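Long-range contacts in Low molecular weight phosphotyrosine protein phosphatase 1 (Drosophila melanogaster, PDB 7CUY), which removes phosphate from phosphotyrosine in proteins and probably also acts on small aryl and acyl phosphates: residues 4-9 / 36-41; 82-87 / 103-108; 17-22 / 139-144; 73-78 / 96-101; 60-65 / 133-138. All blocks are in the same frame, centred on the assembly; numbering follows the deposited sequence.

Contact 1. Residues 4-9 / 36-41; sequences KVLMIC and EVDSAA
K4 and E36 face each other near the start of this parallel strand pair, laying an aliphatic chain against a carboxylate. A chi1 of 163° puts E36 CG anti to the backbone N, and the extended chain beyond it carries the carboxylate to CG, CD and CE of K4, with E36 OE1 3.3 Å from K4 CE. The ammonium itself stops short, its NZ 4.6 Å from E36 OE1, so the opposite charges are close without being paired. An alanine in place of K4 would probably leave the E36 carboxylate without this methylene cover and without its neighbouring positive charge. Two residues on, L6 brings CD1 over the D38 backbone, 3.6 Å from D38 C, and also against D38 CB. I8 does likewise, its CD1 standing 3.3 Å from A40 O.

Beneath these side chains the main chains alternate donor and acceptor. V5 N binds E36 O, D38 N binds V5 O, M7 N meets D38 O at 2.9 Å, and A40 N takes M7 O; the last link, from C9 N to A40 O, is weak at 3.5 Å. D38 OD2 forms a salt bridge with R71, and S39 OG is held by E20.

C9, probably the nucleophile, ends strand 3-9 where the phosphate-binding CX5R loop of this family begins. Helix 15-29 connects the two strands as a beta-alpha-beta unit and packs on M7 and V37, strand 83-86 borders the far edge of strand 3-9, and helix 77-80 touches K4, L6 and E36.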
# COMPACT_ATOMS: atom_id res chain seq x y z
N LYS A 4 1.72 -12.69 -4.31
CA LYS A 4 1.94 -11.92 -3.10
C LYS A 4 2.19 -10.46 -3.44
O LYS A 4 3.03 -10.16 -4.29
CB LYS A 4 3.10 -12.51 -2.30
CG LYS A 4 2.75 -13.86 -1.66
CD LYS A 4 3.85 -14.36 -0.74
CE LYS A 4 3.53 -15.75 -0.16
NZ LYS A 4 4.58 -16.77 -0.47
N VAL A 5 1.46 -9.56 -2.77
CA VAL A 5 1.51 -8.11 -2.99
C VAL A 5 1.95 -7.46 -1.68
O VAL A 5 1.42 -7.79 -0.62
CB VAL A 5 0.15 -7.55 -3.43
CG1 VAL A 5 0.14 -6.02 -3.39
CG2 VAL A 5 -0.21 -8.01 -4.84
N LEU A 6 2.88 -6.51 -1.76
CA LEU A 6 3.40 -5.78 -0.59
C LEU A 6 3.22 -4.29 -0.80
O LEU A 6 3.76 -3.73 -1.76
CB LEU A 6 4.87 -6.11 -0.36
CG LEU A 6 5.53 -5.50 0.89
CD1 LEU A 6 4.89 -6.04 2.19
CD2 LEU A 6 7.04 -5.74 0.89
N MET A 7 2.46 -3.63 0.08
CA MET A 7 2.31 -2.18 0.00
C MET A 7 3.34 -1.49 0.89
O MET A 7 3.47 -1.82 2.07
CB MET A 7 0.91 -1.74 0.43
CG MET A 7 -0.20 -2.43 -0.33
SD MET A 7 -0.24 -1.95 -2.06
CE MET A 7 -1.86 -2.64 -2.55
N ILE A 8 4.04 -0.49 0.35
CA ILE A 8 5.13 0.21 1.03
C ILE A 8 4.81 1.69 1.08
O ILE A 8 4.43 2.28 0.06
CB ILE A 8 6.48 0.00 0.30
CG1 ILE A 8 6.88 -1.47 0.26
CG2 ILE A 8 7.57 0.87 0.89
CD1 ILE A 8 6.86 -2.14 1.61
N CYS A 9 5.01 2.31 2.24
CA CYS A 9 5.13 3.76 2.27
C CYS A 9 6.29 4.10 3.20
O CYS A 9 7.07 3.22 3.61
CB CYS A 9 3.81 4.43 2.67
SG CYS A 9 3.25 4.07 4.35
N GLU A 36 -2.21 -12.88 -1.58
CA GLU A 36 -1.91 -12.45 -0.22
C GLU A 36 -1.38 -11.02 -0.27
O GLU A 36 -0.69 -10.64 -1.21
CB GLU A 36 -0.88 -13.39 0.42
CG GLU A 36 -0.16 -12.87 1.66
CD GLU A 36 1.22 -13.52 1.87
OE1 GLU A 36 1.27 -14.76 2.06
OE2 GLU A 36 2.24 -12.79 1.84
N VAL A 37 -1.74 -10.22 0.74
CA VAL A 37 -1.39 -8.81 0.81
C VAL A 37 -0.75 -8.53 2.17
O VAL A 37 -1.23 -8.99 3.20
CB VAL A 37 -2.62 -7.90 0.61
CG1 VAL A 37 -2.18 -6.46 0.36
CG2 VAL A 37 -3.50 -8.41 -0.55
N ASP A 38 0.32 -7.73 2.17
CA ASP A 38 1.04 -7.33 3.37
C ASP A 38 1.43 -5.87 3.17
O ASP A 38 1.23 -5.32 2.08
CB ASP A 38 2.25 -8.24 3.60
CG ASP A 38 2.88 -8.09 4.99
OD1 ASP A 38 2.20 -7.66 5.95
OD2 ASP A 38 4.09 -8.45 5.13
N SER A 39 1.94 -5.22 4.22
CA SER A 39 2.49 -3.87 4.04
C SER A 39 3.72 -3.70 4.93
O SER A 39 3.90 -4.44 5.89
CB SER A 39 1.45 -2.78 4.33
OG SER A 39 1.05 -2.81 5.70
N ALA A 40 4.58 -2.74 4.58
CA ALA A 40 5.75 -2.49 5.43
C ALA A 40 6.30 -1.08 5.16
O ALA A 40 5.85 -0.38 4.25
CB ALA A 40 6.84 -3.55 5.22
N ALA A 41 7.30 -0.71 5.97
CA ALA A 41 7.84 0.65 6.04
C ALA A 41 9.24 0.71 5.47
O ALA A 41 10.04 -0.22 5.67
CB ALA A 41 7.88 1.14 7.49

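Contact 2. Residues 82-87 / 103-108; sequences DYIFGM and SKAELL
The Y83 ring has E106 OE2 at its edge, near the ring plane and 3.6 Å from Y83 CE1, with the carboxylate turned 55° against the ring. L108 CD1 approaches Y83 obliquely, and L108 CB lies 3.7 Å from CE1 of the F85 ring, again at a slant. F148 meets both rings edge-to-face from outside the pair. Y83, F85, E106 and L108 line one face of two parallel strands, 83-86 and 106-109, which helix 89-98 connects in a beta-alpha-beta unit at the border of the sheet.

A leucine branch thus bridges two aromatics. Chi1 of -55° sets L108 CG beside its backbone N; beyond it, CD1 touches both Y83 and F85. An alanine in place of F85 would probably open a gap beside L108 CB and CD1 and deprive F148 of a ring partner. On the reverse face I84 packs its CD1 3.7 Å from A105 CB and its CB against L107 CD2.

Charges gather at the start. D82 OD1 and K104 NZ form a long salt bridge of 3.9 Å, while D82 OD2 accepts the backbone N of K4. E106 OE1 pairs with R152. Four main-chain bonds hold the register, from E106 N to D82 O onward; at the far end L108 O receives G86 N at 2.9 Å and also sits 3.1 Å from F85 CA.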
# COMPACT_ATOMS: atom_id res chain seq x y z
N ASP A 82 5.60 -10.84 -5.35
CA ASP A 82 5.54 -10.66 -6.79
C ASP A 82 5.42 -9.20 -7.17
O ASP A 82 5.94 -8.80 -8.22
CB ASP A 82 4.34 -11.43 -7.34
CG ASP A 82 4.38 -12.88 -6.94
OD1 ASP A 82 5.12 -13.64 -7.60
OD2 ASP A 82 3.70 -13.24 -5.95
N TYR A 83 4.76 -8.41 -6.34
CA TYR A 83 4.49 -7.01 -6.59
C TYR A 83 4.80 -6.23 -5.33
O TYR A 83 4.32 -6.57 -4.25
CB TYR A 83 3.02 -6.80 -6.97
CG TYR A 83 2.62 -7.65 -8.15
CD1 TYR A 83 2.98 -7.28 -9.44
CD2 TYR A 83 1.88 -8.82 -7.97
CE1 TYR A 83 2.61 -8.07 -10.54
CE2 TYR A 83 1.51 -9.61 -9.04
CZ TYR A 83 1.87 -9.23 -10.33
OH TYR A 83 1.50 -10.01 -11.40
N ILE A 84 5.61 -5.18 -5.46
CA ILE A 84 5.86 -4.24 -4.37
C ILE A 84 5.47 -2.85 -4.85
O ILE A 84 5.94 -2.40 -5.89
CB ILE A 84 7.33 -4.28 -3.92
CG1 ILE A 84 7.70 -5.71 -3.50
CG2 ILE A 84 7.53 -3.34 -2.77
CD1 ILE A 84 9.03 -5.85 -2.82
N PHE A 85 4.61 -2.17 -4.09
CA PHE A 85 4.02 -0.88 -4.45
C PHE A 85 4.54 0.24 -3.56
O PHE A 85 4.43 0.16 -2.33
CB PHE A 85 2.49 -0.91 -4.32
CG PHE A 85 1.78 -1.67 -5.41
CD1 PHE A 85 1.51 -1.08 -6.63
CD2 PHE A 85 1.35 -2.96 -5.20
CE1 PHE A 85 0.82 -1.78 -7.63
CE2 PHE A 85 0.68 -3.66 -6.19
CZ PHE A 85 0.42 -3.07 -7.40
N GLY A 86 5.05 1.32 -4.18
CA GLY A 86 5.26 2.56 -3.46
C GLY A 86 4.05 3.47 -3.60
O GLY A 86 3.20 3.28 -4.46
N MET A 87 3.99 4.48 -2.75
CA MET A 87 2.89 5.44 -2.81
C MET A 87 3.23 6.71 -3.58
O MET A 87 2.33 7.32 -4.18
CB MET A 87 2.43 5.81 -1.40
CG MET A 87 2.04 4.61 -0.54
SD MET A 87 0.57 3.75 -1.16
CE MET A 87 1.20 2.12 -1.42
N SER A 103 16.19 -9.34 -8.55
CA SER A 103 15.19 -9.97 -7.69
C SER A 103 13.83 -10.01 -8.39
O SER A 103 13.53 -9.19 -9.26
CB SER A 103 15.07 -9.23 -6.36
OG SER A 103 14.99 -7.82 -6.57
N LYS A 104 13.00 -10.96 -7.99
CA LYS A 104 11.79 -11.23 -8.75
C LYS A 104 10.70 -10.17 -8.60
O LYS A 104 9.90 -10.00 -9.52
CB LYS A 104 11.27 -12.63 -8.38
CG LYS A 104 9.79 -12.78 -8.09
CD LYS A 104 9.58 -14.04 -7.29
CE LYS A 104 8.20 -14.12 -6.70
NZ LYS A 104 8.13 -15.18 -5.66
N ALA A 105 10.65 -9.43 -7.49
CA ALA A 105 9.58 -8.46 -7.28
C ALA A 105 9.50 -7.42 -8.40
O ALA A 105 10.50 -6.83 -8.81
CB ALA A 105 9.77 -7.72 -5.96
N GLU A 106 8.28 -7.14 -8.84
CA GLU A 106 8.01 -6.03 -9.74
C GLU A 106 7.72 -4.78 -8.91
O GLU A 106 6.81 -4.78 -8.08
CB GLU A 106 6.83 -6.38 -10.66
CG GLU A 106 6.74 -5.50 -11.90
CD GLU A 106 5.53 -5.80 -12.79
OE1 GLU A 106 5.05 -4.85 -13.46
OE2 GLU A 106 5.08 -6.96 -12.84
N LEU A 107 8.48 -3.70 -9.15
CA LEU A 107 8.31 -2.47 -8.39
C LEU A 107 7.37 -1.53 -9.13
O LEU A 107 7.67 -1.07 -10.24
CB LEU A 107 9.65 -1.76 -8.16
CG LEU A 107 10.83 -2.61 -7.69
CD1 LEU A 107 12.02 -1.70 -7.34
CD2 LEU A 107 10.44 -3.51 -6.53
N LEU A 108 6.24 -1.21 -8.51
CA LEU A 108 5.23 -0.39 -9.16
C LEU A 108 4.84 0.73 -8.22
O LEU A 108 5.01 0.65 -7.01
CB LEU A 108 3.99 -1.24 -9.54
CG LEU A 108 4.33 -2.45 -10.42
CD1 LEU A 108 3.17 -3.41 -10.47
CD2 LEU A 108 4.78 -2.01 -11.84

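Contact 3. Residues 17-22 / 139-144; sequences PIAEVV and QQCVVA
V22 pushes its CG1 methyl into a shallow dip on helix 139-144, between the backbone of C141 and the side chain of V142. The methyl rests 3.7 Å from C141 O and equally near V142 CA, while V142 CG2 forms one wall at 3.9 Å from V22 CG1. C141 CB borders the same dip. Because CG1 is anti to the backbone N of V22 (chi1 167°), this branch of the valine is the one that enters.

The complementary bump is the sulphur of C141. It settles on the small residue A19, with SG 3.7 Å from A19 CB and 3.8 Å from A19 CA, and I18 CG2 flanks it at 4.2 Å from SG. Where cysteine faces alanine, nothing bulky keeps the backbones apart, and A19 CA and C141 CA come within 5.6 Å.

In the low molecular weight phosphatase fold, a parallel sheet is sandwiched by helices, and 15-29 and 132-153 are neighbours on the sheet face that carries M7 and F85. Their local axes cross at -41° with a closest approach of 9.2 Å. This touching surface is apolar and buried, and it lies just after the active-site loop, since I18 follows the probable catalytic R15 by three positions. Just before segment 139-144, Y138 touches I18 and V22; C145, just after it, reaches V22. Q140, turned off the interface, gives its NE2 to the carbonyls of N119 and I121.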
# COMPACT_ATOMS: atom_id res chain seq x y z
N PRO A 17 -1.00 1.00 5.17
CA PRO A 17 -1.99 0.15 5.85
C PRO A 17 -3.37 0.30 5.26
O PRO A 17 -4.11 -0.69 5.19
CB PRO A 17 -1.94 0.63 7.31
CG PRO A 17 -0.66 1.31 7.45
CD PRO A 17 -0.38 1.94 6.11
N ILE A 18 -3.74 1.50 4.82
CA ILE A 18 -4.98 1.69 4.09
C ILE A 18 -4.94 0.89 2.79
O ILE A 18 -5.86 0.13 2.48
CB ILE A 18 -5.23 3.19 3.83
CG1 ILE A 18 -5.63 3.92 5.12
CG2 ILE A 18 -6.27 3.41 2.73
CD1 ILE A 18 -5.61 5.46 4.98
N ALA A 19 -3.85 1.05 2.02
CA ALA A 19 -3.73 0.35 0.75
C ALA A 19 -3.75 -1.16 0.95
O ALA A 19 -4.34 -1.90 0.14
CB ALA A 19 -2.44 0.78 0.03
N GLU A 20 -3.14 -1.65 2.03
CA GLU A 20 -3.21 -3.07 2.32
C GLU A 20 -4.64 -3.50 2.63
O GLU A 20 -5.12 -4.52 2.12
CB GLU A 20 -2.30 -3.42 3.48
CG GLU A 20 -2.43 -4.88 3.89
CD GLU A 20 -1.79 -5.18 5.21
OE1 GLU A 20 -1.27 -4.23 5.85
OE2 GLU A 20 -1.78 -6.35 5.60
N VAL A 21 -5.34 -2.74 3.47
CA VAL A 21 -6.70 -3.13 3.84
C VAL A 21 -7.64 -3.00 2.64
O VAL A 21 -8.53 -3.86 2.42
CB VAL A 21 -7.18 -2.30 5.04
CG1 VAL A 21 -8.67 -2.48 5.23
CG2 VAL A 21 -6.44 -2.71 6.31
N VAL A 22 -7.48 -1.94 1.84
CA VAL A 22 -8.34 -1.78 0.68
C VAL A 22 -8.09 -2.89 -0.33
O VAL A 22 -9.03 -3.41 -0.94
CB VAL A 22 -8.15 -0.37 0.07
CG1 VAL A 22 -8.79 -0.28 -1.30
CG2 VAL A 22 -8.72 0.70 0.99
N GLN A 139 -9.69 7.00 -1.00
CA GLN A 139 -10.36 7.07 -2.29
C GLN A 139 -9.43 6.65 -3.42
O GLN A 139 -9.83 5.92 -4.34
CB GLN A 139 -10.90 8.48 -2.54
CG GLN A 139 -12.10 8.85 -1.68
CD GLN A 139 -13.13 9.72 -2.41
OE1 GLN A 139 -12.93 10.16 -3.56
NE2 GLN A 139 -14.27 9.93 -1.76
N GLN A 140 -8.17 7.09 -3.38
CA GLN A 140 -7.21 6.74 -4.42
C GLN A 140 -6.94 5.24 -4.43
O GLN A 140 -6.94 4.60 -5.49
CB GLN A 140 -5.91 7.51 -4.23
CG GLN A 140 -6.04 9.00 -4.51
CD GLN A 140 -4.82 9.79 -4.05
OE1 GLN A 140 -4.58 9.94 -2.85
NE2 GLN A 140 -4.05 10.30 -5.00
N CYS A 141 -6.70 4.66 -3.26
CA CYS A 141 -6.45 3.23 -3.16
C CYS A 141 -7.63 2.41 -3.67
O CYS A 141 -7.44 1.35 -4.28
CB CYS A 141 -6.13 2.87 -1.71
SG CYS A 141 -4.55 3.56 -1.14
N VAL A 142 -8.85 2.84 -3.39
CA VAL A 142 -10.01 2.11 -3.88
C VAL A 142 -9.98 2.01 -5.40
O VAL A 142 -10.18 0.94 -5.98
CB VAL A 142 -11.30 2.77 -3.37
CG1 VAL A 142 -12.53 2.22 -4.11
CG2 VAL A 142 -11.43 2.56 -1.87
N VAL A 143 -9.66 3.12 -6.07
CA VAL A 143 -9.62 3.13 -7.53
C VAL A 143 -8.39 2.38 -8.05
O VAL A 143 -8.49 1.56 -8.96
CB VAL A 143 -9.68 4.57 -8.06
CG1 VAL A 143 -9.44 4.60 -9.58
CG2 VAL A 143 -11.03 5.24 -7.68
N ALA A 144 -7.22 2.67 -7.49
CA ALA A 144 -5.99 2.05 -7.96
C ALA A 144 -6.01 0.54 -7.76
O ALA A 144 -5.63 -0.23 -8.65
CB ALA A 144 -4.78 2.66 -7.25

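Contact 4. Residues 73-78 / 96-101; sequences IRKQDF and RRLAPK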
# COMPACT_ATOMS: atom_id res chain seq x y z
N ILE A 73 10.50 -2.92 5.83
CA ILE A 73 10.82 -3.74 4.68
C ILE A 73 12.19 -4.38 4.88
O ILE A 73 13.08 -3.83 5.54
CB ILE A 73 10.78 -2.87 3.41
CG1 ILE A 73 10.94 -3.70 2.13
CG2 ILE A 73 11.86 -1.79 3.45
CD1 ILE A 73 10.70 -2.89 0.84
N ARG A 74 12.35 -5.59 4.34
CA ARG A 74 13.63 -6.28 4.37
C ARG A 74 13.98 -6.74 2.96
O ARG A 74 13.14 -6.80 2.06
CB ARG A 74 13.60 -7.47 5.34
CG ARG A 74 12.31 -8.24 5.31
CD ARG A 74 12.33 -9.43 6.27
NE ARG A 74 10.98 -9.89 6.57
CZ ARG A 74 10.32 -9.60 7.68
NH1 ARG A 74 10.90 -8.85 8.62
NH2 ARG A 74 9.09 -10.05 7.88
N LYS A 75 15.26 -7.05 2.76
CA LYS A 75 15.71 -7.46 1.43
C LYS A 75 15.05 -8.75 0.97
O LYS A 75 14.84 -8.93 -0.24
CB LYS A 75 17.23 -7.61 1.42
CG LYS A 75 17.97 -6.39 1.93
CD LYS A 75 18.17 -5.38 0.83
CE LYS A 75 19.44 -4.58 1.03
NZ LYS A 75 20.38 -4.74 -0.12
N GLN A 76 14.72 -9.67 1.88
CA GLN A 76 14.08 -10.90 1.42
C GLN A 76 12.68 -10.64 0.89
O GLN A 76 12.14 -11.49 0.17
CB GLN A 76 14.04 -11.96 2.52
CG GLN A 76 12.83 -11.88 3.43
CD GLN A 76 12.57 -13.17 4.17
OE1 GLN A 76 12.87 -13.30 5.37
NE2 GLN A 76 11.98 -14.15 3.47
N ASP A 77 12.08 -9.49 1.22
CA ASP A 77 10.81 -9.11 0.62
C ASP A 77 10.91 -9.10 -0.90
O ASP A 77 9.98 -9.52 -1.59
CB ASP A 77 10.37 -7.73 1.10
CG ASP A 77 9.88 -7.73 2.54
OD1 ASP A 77 9.32 -8.75 3.00
OD2 ASP A 77 10.07 -6.70 3.22
N PHE A 78 12.04 -8.64 -1.44
CA PHE A 78 12.13 -8.56 -2.90
C PHE A 78 12.20 -9.93 -3.55
O PHE A 78 12.03 -10.01 -4.77
CB PHE A 78 13.33 -7.71 -3.32
CG PHE A 78 13.23 -6.28 -2.87
CD1 PHE A 78 12.67 -5.31 -3.70
CD2 PHE A 78 13.68 -5.90 -1.62
CE1 PHE A 78 12.57 -3.99 -3.28
CE2 PHE A 78 13.60 -4.59 -1.19
CZ PHE A 78 13.04 -3.63 -2.02
N ARG A 96 13.93 1.30 -5.39
CA ARG A 96 14.96 1.04 -6.39
C ARG A 96 16.31 0.81 -5.72
O ARG A 96 17.03 -0.13 -6.07
CB ARG A 96 15.05 2.21 -7.38
CG ARG A 96 14.05 2.19 -8.53
CD ARG A 96 14.47 3.16 -9.67
NE ARG A 96 14.65 4.52 -9.16
CZ ARG A 96 15.83 5.05 -8.89
NH1 ARG A 96 16.94 4.33 -9.09
NH2 ARG A 96 15.92 6.29 -8.40
N ARG A 97 16.67 1.65 -4.75
CA ARG A 97 17.99 1.46 -4.15
C ARG A 97 18.03 0.21 -3.28
O ARG A 97 19.08 -0.43 -3.19
CB ARG A 97 18.41 2.70 -3.35
CG ARG A 97 18.23 2.59 -1.87
CD ARG A 97 18.92 3.70 -1.07
NE ARG A 97 18.09 4.02 0.09
CZ ARG A 97 18.09 3.34 1.23
NH1 ARG A 97 18.90 2.31 1.38
NH2 ARG A 97 17.28 3.69 2.22
N LEU A 98 16.91 -0.18 -2.68
CA LEU A 98 16.89 -1.36 -1.81
C LEU A 98 16.86 -2.69 -2.55
O LEU A 98 17.43 -3.68 -2.07
CB LEU A 98 15.70 -1.28 -0.86
CG LEU A 98 15.89 -0.32 0.32
CD1 LEU A 98 14.55 -0.05 1.00
CD2 LEU A 98 16.88 -0.94 1.29
N ALA A 99 16.18 -2.76 -3.70
CA ALA A 99 15.97 -4.02 -4.41
C ALA A 99 17.28 -4.66 -4.85
O ALA A 99 18.06 -4.02 -5.57
CB ALA A 99 15.10 -3.76 -5.65
N PRO A 100 17.58 -5.89 -4.46
CA PRO A 100 18.72 -6.57 -5.08
C PRO A 100 18.50 -6.71 -6.58
O PRO A 100 17.42 -7.12 -7.03
CB PRO A 100 18.77 -7.94 -4.37
CG PRO A 100 17.60 -7.98 -3.45
CD PRO A 100 17.05 -6.61 -3.28
N LYS A 101 19.52 -6.34 -7.35
CA LYS A 101 19.42 -6.41 -8.80
C LYS A 101 19.07 -7.82 -9.24
O LYS A 101 19.72 -8.79 -8.86
CB LYS A 101 20.73 -5.99 -9.44
CG LYS A 101 20.82 -6.34 -10.93
CD LYS A 101 21.95 -5.58 -11.58
CE LYS A 101 21.95 -5.77 -13.09
NZ LYS A 101 23.34 -5.99 -13.59
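F78 against L98, A99 and P100 is an apolar packing contact near the protein surface, joining helix 77-80 to the chain as it leaves helix 89-98. A99 is the first residue there to depart from helical geometry, and this turn presents its CA to the aromatic ring. The CA lies over the middle of the F78 face, 3.6 Å from the ring centroid and 12° off the normal, a CH-pi contact. A99 CB drops toward the rim, 3.5 Å from F78 CE1. P100 CD meets F78 CD2 at 3.8 Å, and L98 CB touches F78 CZ, the L98 and F78 side chains crossing at about a right angle. L95 and L107 add further packing to F78.

I73 contributes CG2, 4.0 Å from L98 CD1. K75 bends at chi2 (-85°), bringing CD 3.4 Å from L98 O. Within segment 73-78, D77 OD2 accepts R74 N and also pairs with R71, tying down the turn before the ring.

Contact across the two segments therefore rests on dispersion and fit, helped by an A99 C-H that its flanking peptide groups probably polarise toward the electron-rich ring face.

Contact 5. Residues 60-65 / 133-138; sequences QKHGLK and GFETAY
H62 lies flat against Y138 while its ring tip reaches E135. Starting at CB, the histidine first meets the phenol end, with H62 CB 3.4 Å from Y138 OH. Its CG, set beside the H62 backbone N, is then 3.5 Å from Y138 CZ. ND1 and CE1 pass over Y138 CE2, each at 3.5 Å from it, and CD2 lies slightly farther from the same carbon. Y138 CE2 thus sits over the middle of the imidazole, and the pair is a face-to-face stack with centroids 4.0 Å apart and planes at 19°.

At the tip, NE2 donates to E135 OE1 over 2.9 Å. The bond is nearly straight, uses the syn lone pair of OE1 and lies in the imidazole plane, with the carboxylate turned almost coplanar. E135 reaches it through a bend at chi2 (72°) that places CD, while OE2 has a weak bond to Q139. Stacking and hydrogen bond together fix the rotation of the H62 ring, and the nearby carboxylate would probably raise the basicity of the imidazole. K61 crosses E135 at about a right angle, its CD 3.8 Å from E135 OE1.

L64 CD1 touches the edge of Y138 at CE1. H62 and L64 flank G63, whose positive phi (73°) makes it the C-prime residue of a Schellman motif ending helix 53-61: G63 N bonds Q60 O, L64 N bonds L59 O, and L64 packs on L59 in the hydrophobic contact characteristic of that motif.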
# COMPACT_ATOMS: atom_id res chain seq x y z
N GLN A 60 -12.60 2.48 9.43
CA GLN A 60 -13.86 2.30 10.14
C GLN A 60 -15.01 3.04 9.47
O GLN A 60 -16.09 2.48 9.27
CB GLN A 60 -13.73 2.80 11.58
CG GLN A 60 -12.84 1.97 12.47
CD GLN A 60 -13.19 2.17 13.93
OE1 GLN A 60 -13.26 3.30 14.41
NE2 GLN A 60 -13.43 1.06 14.64
N LYS A 61 -14.80 4.31 9.13
CA LYS A 61 -15.81 5.09 8.41
C LYS A 61 -16.35 4.31 7.22
O LYS A 61 -17.53 4.46 6.87
CB LYS A 61 -15.21 6.41 7.95
CG LYS A 61 -16.10 7.27 7.07
CD LYS A 61 -15.26 8.29 6.28
CE LYS A 61 -16.11 9.44 5.71
NZ LYS A 61 -16.64 10.36 6.76
N HIS A 62 -15.52 3.47 6.61
CA HIS A 62 -15.92 2.70 5.45
C HIS A 62 -16.10 1.23 5.78
O HIS A 62 -16.08 0.39 4.88
CB HIS A 62 -14.90 2.88 4.32
CG HIS A 62 -14.78 4.29 3.85
ND1 HIS A 62 -15.56 4.80 2.84
CD2 HIS A 62 -13.97 5.30 4.25
CE1 HIS A 62 -15.24 6.06 2.64
NE2 HIS A 62 -14.29 6.39 3.49
N GLY A 63 -16.29 0.91 7.06
CA GLY A 63 -16.61 -0.44 7.45
C GLY A 63 -15.46 -1.42 7.36
O GLY A 63 -15.70 -2.61 7.17
N LEU A 64 -14.23 -0.94 7.50
CA LEU A 64 -13.05 -1.79 7.42
C LEU A 64 -12.29 -1.72 8.73
O LEU A 64 -12.43 -0.77 9.50
CB LEU A 64 -12.15 -1.36 6.26
CG LEU A 64 -12.81 -1.68 4.94
CD1 LEU A 64 -12.16 -0.88 3.82
CD2 LEU A 64 -12.76 -3.19 4.67
N LYS A 65 -11.48 -2.74 8.98
CA LYS A 65 -10.71 -2.84 10.20
C LYS A 65 -9.23 -2.94 9.87
O LYS A 65 -8.84 -3.48 8.83
CB LYS A 65 -11.14 -4.04 11.07
CG LYS A 65 -12.29 -3.73 12.02
CD LYS A 65 -12.38 -4.70 13.21
CE LYS A 65 -13.81 -5.23 13.39
NZ LYS A 65 -14.51 -4.66 14.58
N GLY A 133 -6.60 14.10 4.53
CA GLY A 133 -5.63 13.46 3.65
C GLY A 133 -5.67 11.95 3.68
O GLY A 133 -5.24 11.30 2.72
N PHE A 134 -6.17 11.37 4.77
CA PHE A 134 -6.32 9.93 4.84
C PHE A 134 -7.49 9.48 3.99
O PHE A 134 -7.43 8.45 3.30
CB PHE A 134 -6.50 9.49 6.30
CG PHE A 134 -5.28 9.71 7.16
CD1 PHE A 134 -4.89 10.98 7.54
CD2 PHE A 134 -4.55 8.62 7.63
CE1 PHE A 134 -3.77 11.18 8.34
CE2 PHE A 134 -3.42 8.81 8.43
CZ PHE A 134 -3.04 10.08 8.80
N GLU A 135 -8.58 10.25 4.02
CA GLU A 135 -9.74 9.95 3.20
C GLU A 135 -9.38 10.01 1.72
O GLU A 135 -9.84 9.16 0.94
CB GLU A 135 -10.88 10.91 3.54
CG GLU A 135 -12.00 10.98 2.52
CD GLU A 135 -12.88 9.73 2.50
OE1 GLU A 135 -12.77 8.90 3.46
OE2 GLU A 135 -13.66 9.57 1.54
N THR A 136 -8.54 10.97 1.30
CA THR A 136 -8.26 11.02 -0.13
C THR A 136 -7.34 9.88 -0.54
O THR A 136 -7.52 9.28 -1.61
CB THR A 136 -7.70 12.39 -0.56
OG1 THR A 136 -6.28 12.34 -0.76
CG2 THR A 136 -8.02 13.45 0.44
N ALA A 137 -6.37 9.53 0.31
CA ALA A 137 -5.58 8.32 0.09
C ALA A 137 -6.49 7.09 -0.03
O ALA A 137 -6.28 6.23 -0.90
CB ALA A 137 -4.58 8.14 1.23
N TYR A 138 -7.48 6.98 0.85
CA TYR A 138 -8.41 5.86 0.76
C TYR A 138 -9.13 5.85 -0.59
O TYR A 138 -9.17 4.83 -1.28
CB TYR A 138 -9.41 5.92 1.92
CG TYR A 138 -10.52 4.90 1.78
CD1 TYR A 138 -10.38 3.63 2.30
CD2 TYR A 138 -11.70 5.20 1.10
CE1 TYR A 138 -11.36 2.68 2.16
CE2 TYR A 138 -12.70 4.26 0.95
CZ TYR A 138 -12.53 3.00 1.48
OH TYR A 138 -13.51 2.04 1.35

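In the fold
Contacts 1 and 2 belong to one sheet, their centres about 9 Å apart, and meet where I8 N lies 2.8 Å from F85 O, a probable hydrogen bond. Contact 3 adjoins contact 1 through M7 CE and A19 O, 3.7 Å apart, and adjoins contact 5, centred about 8 Å away, through V21 CG1 and L64 CB, 3.8 Å apart. Contact 4 leans on contact 2, with A105 N 3.1 Å from F78 O, and lies about 29 Å from contact 5, centre to centre. Contact 1 holds C9, the probable nucleophile, whose side chain is about 3 Å from a bound HEPES molecule, about 4 Å from that of R15 and about 7 Å from that of D124, the probable proton donor.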